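Local coordinates for protein acyl-coenzyme A oxidase 1 (Yarrowia lipolytica, PDB 5Y9D) that catalyses the FAD-dependent oxidation of acyl-CoA to trans-2-enoyl-CoA, passing electrons to oxygen to give hydrogen peroxide in peroxisomal fatty acid beta-oxidation, at residues R360-L365 / D638-L643. Residues are numbered along the deposited sequence; the frame is centred on the assembly and turned at random.
With FAD (flavin-adenine dinucleotide), chain D.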
ATOM      1  N   ARG A 360     -12.762  -4.754 -10.544  1.00 29.93           N
ATOM      2  CA  ARG A 360     -11.807  -4.180  -9.620  1.00 30.63           C
ATOM      3  C   ARG A 360     -12.541  -3.644  -8.392  1.00 32.95           C
ATOM      4  O   ARG A 360     -12.079  -3.870  -7.261  1.00 32.89           O
ATOM      5  CB  ARG A 360     -10.976  -3.071 -10.248  1.00 30.57           C
ATOM      6  CG  ARG A 360      -9.979  -3.537 -11.293  1.00 29.93           C
ATOM      7  CD  ARG A 360      -9.582  -2.366 -12.192  1.00 30.61           C
ATOM      8  NE  ARG A 360      -8.817  -1.383 -11.441  1.00 31.73           N
ATOM      9  CZ  ARG A 360      -8.165  -0.347 -11.963  1.00 31.39           C
ATOM     10  NH1 ARG A 360      -8.183  -0.093 -13.271  1.00 30.49           N
ATOM     11  NH2 ARG A 360      -7.485   0.452 -11.148  1.00 31.28           N
ATOM     12  N   LEU A 361     -13.697  -2.993  -8.582  1.00 31.28           N
ATOM     13  CA  LEU A 361     -14.295  -2.262  -7.456  1.00 32.89           C
ATOM     14  C   LEU A 361     -15.486  -2.893  -6.751  1.00 30.24           C
ATOM     15  O   LEU A 361     -15.570  -2.840  -5.529  1.00 25.73           O
ATOM     16  CB  LEU A 361     -14.657  -0.852  -7.876  1.00 34.98           C
ATOM     17  CG  LEU A 361     -13.457  -0.038  -8.373  1.00 37.41           C
ATOM     18  CD1 LEU A 361     -13.956   1.304  -8.889  1.00 37.86           C
ATOM     19  CD2 LEU A 361     -12.380   0.132  -7.300  1.00 37.30           C
ATOM     20  N   LEU A 362     -16.404  -3.469  -7.513  1.00 30.66           N
ATOM     21  CA  LEU A 362     -17.684  -3.897  -6.950  1.00 30.82           C
ATOM     22  C   LEU A 362     -17.559  -5.064  -5.960  1.00 31.64           C
ATOM     23  O   LEU A 362     -18.279  -5.139  -4.952  1.00 32.70           O
ATOM     24  CB  LEU A 362     -18.653  -4.216  -8.086  1.00 31.01           C
ATOM     25  CG  LEU A 362     -18.980  -2.988  -8.960  1.00 31.42           C
ATOM     26  CD1 LEU A 362     -20.098  -3.298  -9.946  1.00 30.91           C
ATOM     27  CD2 LEU A 362     -19.365  -1.766  -8.123  1.00 31.46           C
ATOM     28  N   PRO A 363     -16.611  -5.967  -6.201  1.00 29.94           N
ATOM     29  CA  PRO A 363     -16.480  -6.995  -5.178  1.00 29.95           C
ATOM     30  C   PRO A 363     -15.957  -6.415  -3.879  1.00 27.50           C
ATOM     31  O   PRO A 363     -16.398  -6.796  -2.803  1.00 27.85           O
ATOM     32  CB  PRO A 363     -15.492  -7.988  -5.785  1.00 32.22           C
ATOM     33  CG  PRO A 363     -15.434  -7.652  -7.265  1.00 32.69           C
ATOM     34  CD  PRO A 363     -15.743  -6.191  -7.363  1.00 31.64           C
ATOM     35  N   LEU A 364     -15.035  -5.481  -3.992  1.00 26.05           N
ATOM     36  CA  LEU A 364     -14.587  -4.705  -2.849  1.00 25.06           C
ATOM     37  C   LEU A 364     -15.768  -3.954  -2.196  1.00 24.69           C
ATOM     38  O   LEU A 364     -15.880  -3.922  -0.954  1.00 23.89           O
ATOM     39  CB  LEU A 364     -13.424  -3.768  -3.255  1.00 24.41           C
ATOM     40  CG  LEU A 364     -12.236  -4.433  -3.988  1.00 25.06           C
ATOM     41  CD1 LEU A 364     -11.193  -3.419  -4.427  1.00 25.39           C
ATOM     42  CD2 LEU A 364     -11.572  -5.546  -3.176  1.00 25.93           C
ATOM     43  N   LEU A 365     -16.695  -3.421  -2.999  1.00 25.08           N
ATOM     44  CA  LEU A 365     -17.944  -2.871  -2.406  1.00 25.86           C
ATOM     45  C   LEU A 365     -18.704  -3.898  -1.550  1.00 23.48           C
ATOM     46  O   LEU A 365     -19.188  -3.595  -0.475  1.00 21.78           O
ATOM     47  CB  LEU A 365     -18.892  -2.288  -3.454  1.00 26.38           C
ATOM     48  CG  LEU A 365     -20.170  -1.665  -2.861  1.00 28.67           C
ATOM     49  CD1 LEU A 365     -19.856  -0.571  -1.840  1.00 30.60           C
ATOM     50  CD2 LEU A 365     -21.075  -1.107  -3.947  1.00 28.15           C
ATOM     51  N   ASP A 638     -25.508  -1.350 -11.880  1.00 36.71           N
ATOM     52  CA  ASP A 638     -26.666  -0.512 -12.191  1.00 37.37           C
ATOM     53  C   ASP A 638     -27.055   0.370 -10.994  1.00 35.59           C
ATOM     54  O   ASP A 638     -27.592   1.456 -11.200  1.00 35.36           O
ATOM     55  CB  ASP A 638     -27.877  -1.345 -12.680  1.00 37.74           C
ATOM     56  CG  ASP A 638     -29.046  -0.458 -13.209  1.00 40.08           C
ATOM     57  OD1 ASP A 638     -28.843   0.347 -14.142  1.00 42.69           O
ATOM     58  OD2 ASP A 638     -30.182  -0.573 -12.701  1.00 41.18           O
ATOM     59  N   GLN A 639     -26.793  -0.107  -9.776  1.00 32.77           N
ATOM     60  CA  GLN A 639     -27.208   0.562  -8.538  1.00 34.18           C
ATOM     61  C   GLN A 639     -26.053   1.156  -7.687  1.00 30.41           C
ATOM     62  O   GLN A 639     -26.268   1.464  -6.518  1.00 28.43           O
ATOM     63  CB  GLN A 639     -27.983  -0.424  -7.644  1.00 37.63           C
ATOM     64  CG  GLN A 639     -29.270  -1.033  -8.208  1.00 38.66           C
ATOM     65  CD  GLN A 639     -30.404  -0.023  -8.330  1.00 41.57           C
ATOM     66  OE1 GLN A 639     -31.008   0.408  -7.327  1.00 36.55           O
ATOM     67  NE2 GLN A 639     -30.715   0.353  -9.576  1.00 43.08           N
ATOM     68  N   VAL A 640     -24.848   1.318  -8.241  1.00 28.46           N
ATOM     69  CA  VAL A 640     -23.710   1.695  -7.413  1.00 28.14           C
ATOM     70  C   VAL A 640     -23.918   2.958  -6.619  1.00 28.99           C
ATOM     71  O   VAL A 640     -23.417   3.050  -5.464  1.00 27.49           O
ATOM     72  CB  VAL A 640     -22.405   1.921  -8.179  1.00 30.39           C
ATOM     73  CG1 VAL A 640     -21.665   0.617  -8.316  1.00 33.79           C
ATOM     74  CG2 VAL A 640     -22.614   2.616  -9.527  1.00 30.13           C
ATOM     75  N   ILE A 641     -24.573   3.926  -7.241  1.00 26.54           N
ATOM     76  CA  ILE A 641     -24.848   5.201  -6.625  1.00 25.36           C
ATOM     77  C   ILE A 641     -25.761   5.038  -5.430  1.00 25.17           C
ATOM     78  O   ILE A 641     -25.589   5.707  -4.439  1.00 25.62           O
ATOM     79  CB  ILE A 641     -25.398   6.219  -7.631  1.00 26.61           C
ATOM     80  CG1 ILE A 641     -24.373   6.473  -8.722  1.00 27.49           C
ATOM     81  CG2 ILE A 641     -25.698   7.531  -6.951  1.00 26.68           C
ATOM     82  CD1 ILE A 641     -23.006   6.817  -8.190  1.00 27.99           C
ATOM     83  N   GLY A 642     -26.745   4.160  -5.530  1.00 24.31           N
ATOM     84  CA  GLY A 642     -27.589   3.890  -4.393  1.00 25.84           C
ATOM     85  C   GLY A 642     -26.880   3.275  -3.206  1.00 27.02           C
ATOM     86  O   GLY A 642     -27.049   3.745  -2.112  1.00 27.55           O
ATOM     87  N   LEU A 643     -26.051   2.266  -3.418  1.00 28.40           N
ATOM     88  CA  LEU A 643     -25.318   1.616  -2.323  1.00 29.72           C
ATOM     89  C   LEU A 643     -24.257   2.491  -1.623  1.00 29.97           C
ATOM     90  O   LEU A 643     -24.129   2.569  -0.359  1.00 35.26           O
ATOM     91  CB  LEU A 643     -24.733   0.310  -2.847  1.00 29.15           C
ATOM     92  CG  LEU A 643     -25.780  -0.438  -3.673  1.00 29.38           C
ATOM     93  CD1 LEU A 643     -25.171  -1.426  -4.641  1.00 30.22           C
ATOM     94  CD2 LEU A 643     -26.803  -1.122  -2.790  1.00 30.73           C
TER
HETATM   95  PA  FAD D 701      -7.323   7.399 -16.943  1.00 29.09           P
HETATM   96  O1A FAD D 701      -8.550   8.217 -16.941  1.00 30.47           O
HETATM   97  O2A FAD D 701      -6.664   7.036 -18.196  1.00 29.51           O
HETATM   98  O5B FAD D 701      -7.693   6.095 -16.158  1.00 29.18           O
HETATM   99  C5B FAD D 701      -8.653   6.104 -15.122  1.00 26.66           C
HETATM  100  C4B FAD D 701      -8.897   4.693 -14.634  1.00 28.30           C
HETATM  101  O4B FAD D 701      -9.779   4.023 -15.522  1.00 26.40           O
HETATM  102  C3B FAD D 701      -7.609   3.900 -14.582  1.00 29.05           C
HETATM  103  O3B FAD D 701      -7.567   3.166 -13.373  1.00 29.04           O
HETATM  104  C2B FAD D 701      -7.687   2.962 -15.759  1.00 29.08           C
HETATM  105  O2B FAD D 701      -7.186   1.668 -15.465  1.00 27.75           O
HETATM  106  C1B FAD D 701      -9.158   2.879 -16.085  1.00 27.95           C
HETATM  107  N9A FAD D 701      -9.285   2.803 -17.551  1.00 29.10           N
HETATM  108  C8A FAD D 701      -8.950   3.743 -18.431  1.00 28.96           C
HETATM  109  N7A FAD D 701      -9.182   3.322 -19.683  1.00 28.10           N
HETATM  110  C5A FAD D 701      -9.664   2.079 -19.616  1.00 28.93           C
HETATM  111  C6A FAD D 701     -10.117   1.034 -20.560  1.00 28.03           C
HETATM  112  N6A FAD D 701     -10.109   1.240 -21.879  1.00 28.64           N
HETATM  113  N1A FAD D 701     -10.544  -0.131 -20.069  1.00 29.79           N
HETATM  114  C2A FAD D 701     -10.565  -0.356 -18.765  1.00 28.20           C
HETATM  115  N3A FAD D 701     -10.174   0.535 -17.862  1.00 27.75           N
HETATM  116  C4A FAD D 701      -9.722   1.746 -18.207  1.00 28.67           C
HETATM  117  N1  FAD D 701       1.625  13.793 -17.778  1.00 35.95           N
HETATM  118  C2  FAD D 701       2.381  14.525 -18.592  1.00 34.59           C
HETATM  119  O2  FAD D 701       2.012  14.679 -19.747  1.00 33.41           O
HETATM  120  N3  FAD D 701       3.504  15.099 -18.207  1.00 33.74           N
HETATM  121  C4  FAD D 701       3.955  14.968 -16.982  1.00 33.52           C
HETATM  122  O4  FAD D 701       5.000  15.515 -16.663  1.00 38.69           O
HETATM  123  C4X FAD D 701       3.194  14.176 -16.017  1.00 32.74           C
HETATM  124  N5  FAD D 701       3.602  14.004 -14.763  1.00 33.06           N
HETATM  125  C5X FAD D 701       2.876  13.278 -13.914  1.00 35.37           C
HETATM  126  C6  FAD D 701       3.323  13.141 -12.627  1.00 37.03           C
HETATM  127  C7  FAD D 701       2.601  12.405 -11.733  1.00 37.91           C
HETATM  128  C7M FAD D 701       3.101  12.251 -10.333  1.00 40.49           C
HETATM  129  C8  FAD D 701       1.342  11.767 -12.159  1.00 39.58           C
HETATM  130  C8M FAD D 701       0.557  10.964 -11.172  1.00 38.69           C
HETATM  131  C9  FAD D 701       0.889  11.897 -13.454  1.00 37.85           C
HETATM  132  C9A FAD D 701       1.617  12.642 -14.345  1.00 35.33           C
HETATM  133  N10 FAD D 701       1.183  12.797 -15.661  1.00 35.70           N
HETATM  134  C10 FAD D 701       1.960  13.575 -16.508  1.00 33.85           C
HETATM  135  C1' FAD D 701      -0.061  12.203 -16.129  1.00 35.70           C
HETATM  136  C2' FAD D 701      -0.032  10.696 -16.101  1.00 33.73           C
HETATM  137  O2' FAD D 701       0.603  10.290 -17.289  1.00 33.41           O
HETATM  138  C3' FAD D 701      -1.451  10.167 -16.089  1.00 33.77           C
HETATM  139  O3' FAD D 701      -1.848  10.032 -14.742  1.00 30.67           O
HETATM  140  C4' FAD D 701      -1.604   8.817 -16.771  1.00 36.68           C
HETATM  141  O4' FAD D 701      -0.841   8.782 -17.971  1.00 36.18           O
HETATM  142  C5' FAD D 701      -3.038   8.559 -17.169  1.00 38.60           C
HETATM  143  O5' FAD D 701      -3.875   8.684 -16.045  1.00 38.84           O
HETATM  144  P   FAD D 701      -5.314   9.247 -16.204  1.00 32.23           P
HETATM  145  O1P FAD D 701      -5.530  10.186 -15.117  1.00 39.91           O
HETATM  146  O2P FAD D 701      -5.483   9.678 -17.590  1.00 39.24           O
HETATM  147  O3P FAD D 701      -6.240   8.003 -15.951  1.00 33.09           O
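Leu362 and Val640 meet where two parts of the acyl-CoA oxidase fold join: helix 355-391, in the C-alpha1 region, and the short helix 640-646, in the C-terminal acyl-CoA oxidase family region. CD2 of Leu362 lies 3.3 Å from CG1 of Val640, a close methyl-methyl approach, the two side chains crossing at about a right angle. One turn further along both helices the packing eases. Leu365 has CG anti to its own backbone N (chi1 -178°), which carries CD2 out to a more relaxed 4.1 Å from CB of Leu643, again crosswise. The apolar seam is buried and small, about 150 Å² over both sides, and Leu331 of helix 306-334 touches both Leu362 and Leu365. Just before Val640, Gln639 holds the N-cap position; its side-chain amide is hydrogen-bonded through OE1 to Gln41 N and through NE2 to Lys39 O, tying the start of this helix to the N-terminal region.

The more open side is polar. Arg360, partly exposed, bends at chi3 (67°) to bring its guanidinium to the adenosine ribose of FAD, while Asn468 of the second subunit packs against Arg360. A leucine here would probably leave the ribose hydroxyls without this charged donor and weaken the grip on the adenosine half. NH1 reaches both hydroxyls: weakly to O3B, and at 3.0 Å to O2B, which lies at the guanidinium edge, in its plane.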